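Local coordinates for putative fimbrial associated sortase-like protein (Corynebacterium diphtheriae, PDB 6BWE), which is a class C sortase, the cysteine transpeptidase that catalyses pilus polymerisation by cross-linking pilin subunits, here crystallised as a lid mutant of its extracellular part, at the interface of chains A and B. Coordinates in Å, arbitrary orientation; residue numbers count along the deposited sequence, not the author numbering. Chains: chain A/B, Putative fimbrial associated sortase-like protein.

The interface of chains A and B. Residues chain A 37, 39-40, 42, 60; chain B 54, 58, 60, 109-110.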
loop_
_atom_site.group_PDB
_atom_site.type_symbol
_atom_site.label_atom_id
_atom_site.label_comp_id
_atom_site.label_asym_id
_atom_site.label_seq_id
_atom_site.Cartn_x
_atom_site.Cartn_y
_atom_site.Cartn_z
ATOM N N TYR A 37 5.380 -9.013 -7.854
ATOM C CA TYR A 37 4.706 -7.720 -7.747
ATOM C C TYR A 37 3.949 -7.645 -6.407
ATOM O O TYR A 37 4.099 -6.675 -5.646
ATOM C CB TYR A 37 3.767 -7.444 -8.942
ATOM C CG TYR A 37 2.907 -6.231 -8.719
ATOM C CD1 TYR A 37 3.338 -4.976 -9.061
ATOM C CD2 TYR A 37 1.689 -6.345 -8.046
ATOM C CE1 TYR A 37 2.581 -3.851 -8.784
ATOM C CE2 TYR A 37 0.920 -5.231 -7.760
ATOM C CZ TYR A 37 1.352 -3.992 -8.119
ATOM O OH TYR A 37 0.561 -2.897 -7.829
ATOM N N THR A 39 4.492 -8.965 -3.572
ATOM C CA THR A 39 5.340 -8.753 -2.381
ATOM C C THR A 39 5.528 -7.286 -2.075
ATOM O O THR A 39 5.833 -6.930 -0.925
ATOM C CB THR A 39 6.720 -9.408 -2.488
ATOM O OG1 THR A 39 7.509 -8.750 -3.488
ATOM C CG2 THR A 39 6.617 -10.894 -2.757
ATOM N N SER A 40 5.379 -6.446 -3.094
ATOM C CA SER A 40 5.530 -4.985 -2.965
ATOM C C SER A 40 4.270 -4.277 -2.446
ATOM O O SER A 40 4.322 -3.092 -2.130
ATOM C CB SER A 40 5.922 -4.381 -4.337
ATOM O OG SER A 40 4.783 -4.247 -5.204
ATOM N N VAL A 42 1.938 -3.499 0.304
ATOM C CA VAL A 42 2.006 -3.653 1.755
ATOM C C VAL A 42 0.824 -3.045 2.493
ATOM O O VAL A 42 0.569 -3.415 3.640
ATOM C CB VAL A 42 3.371 -3.213 2.304
ATOM C CG1 VAL A 42 4.452 -4.198 1.830
ATOM C CG2 VAL A 42 3.696 -1.807 1.853
ATOM N N PRO A 60 5.547 2.616 -10.032
ATOM C CA PRO A 60 4.768 1.455 -9.557
ATOM C C PRO A 60 3.500 1.210 -10.344
ATOM O O PRO A 60 3.155 0.040 -10.541
ATOM C CB PRO A 60 4.437 1.826 -8.106
ATOM C CG PRO A 60 5.618 2.673 -7.697
ATOM C CD PRO A 60 5.897 3.511 -8.912
ATOM N N ALA B 54 8.840 -7.580 1.270
ATOM C CA ALA B 54 8.927 -7.010 -0.080
ATOM C C ALA B 54 10.181 -7.513 -0.841
ATOM O O ALA B 54 11.309 -7.348 -0.362
ATOM C CB ALA B 54 8.887 -5.487 -0.024
ATOM N N SER B 58 11.245 -6.530 -7.029
ATOM C CA SER B 58 9.948 -6.141 -7.635
ATOM C C SER B 58 10.100 -4.769 -8.303
ATOM O O SER B 58 10.951 -3.924 -7.888
ATOM C CB SER B 58 8.827 -6.114 -6.605
ATOM O OG SER B 58 8.971 -4.975 -5.769
ATOM N N PRO B 60 8.015 -2.124 -8.207
ATOM C CA PRO B 60 7.785 -0.967 -7.317
ATOM C C PRO B 60 8.890 -0.726 -6.297
ATOM O O PRO B 60 9.188 0.435 -6.006
ATOM C CB PRO B 60 6.475 -1.304 -6.630
ATOM C CG PRO B 60 5.757 -2.177 -7.634
ATOM C CD PRO B 60 6.844 -3.034 -8.218
ATOM N N TYR B 109 8.876 1.338 3.979
ATOM C CA TYR B 109 8.326 1.069 2.628
ATOM C C TYR B 109 6.806 0.849 2.711
ATOM O O TYR B 109 6.327 0.098 3.572
ATOM C CB TYR B 109 9.025 -0.139 1.963
ATOM C CG TYR B 109 8.400 -0.440 0.616
ATOM C CD1 TYR B 109 8.636 0.389 -0.479
ATOM C CD2 TYR B 109 7.532 -1.496 0.474
ATOM C CE1 TYR B 109 8.010 0.158 -1.705
ATOM C CE2 TYR B 109 6.911 -1.763 -0.736
ATOM C CZ TYR B 109 7.147 -0.934 -1.821
ATOM O OH TYR B 109 6.497 -1.242 -3.007
ATOM N N GLY B 110 6.086 1.498 1.798
ATOM C CA GLY B 110 4.618 1.532 1.794
ATOM C C GLY B 110 4.011 2.741 2.488
ATOM O O GLY B 110 2.788 2.856 2.541
HETATM O O HOH W 1 8.630 -5.925 -3.415
#
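B:Tyr109 reaches tip-first across the two-fold interface to A:Ser40, and the pair shows how a small polar anchor can be set within a largely apolar contact. The phenol OH of B:Tyr109 donates a hydrogen bond to the backbone O of A:Ser40 at 3.0 Å. It meets the carbonyl at a C=O...donor angle of 124°, tilted slightly from the carbonyl plane. With CG anti to its own backbone N (chi1 177°), B:Tyr109 extends its ring toward chain A, and the rim of that ring, near CE2, also lies against the same carbonyl oxygen. Whether this dimer forms outside the crystal cannot be told from the crystal structure itself.

Beside this anchor the pyrrolidine of B:Pro60 packs against the A:Ser40 side chain, its CG lying against that hydroxyl, and against the CD1/CE1 side of the A:Tyr37 ring. Its CG stands 3.8 Å from A:Tyr37 CE1, and the two side chains cross at about a right angle. The prolines of both chains also meet, CB of A:Pro60 lying 4.0 Å from CB of B:Pro60. At the other end of the patch, one methyl of A:Val42, CG2, presses on the backbone of B:Gly110, 3.5 Å from its CA, a tight fit. B:Ala54 lies against the backbone carbonyl of A:Thr39, CB 3.5 Å from A:Thr39 O.

A water bridges the hydroxyls of A:Thr39 and B:Ser58, 2.6 Å from B:Ser58 OG.

Behind the first shell, the A:Ser40 hydroxyl turns back into its own chain. OG, placed between the backbone N and the carbonyl carbon (chi1 79°), donates to A:Tyr37 O at 2.6 Å in the carbonyl plane. This bond ties the residue to the last turn of the helix and probably helps to hold the surface on which B:Pro60 rests.

The centre of the patch lies about 27 Å from the catalytic A:His127. Chain A contributes the C-terminal end of helix 24-39, the loop after it and the start of helix 59-66; chain B, the loop before helix 59-66, its first turn, and the loop after strand 105-107.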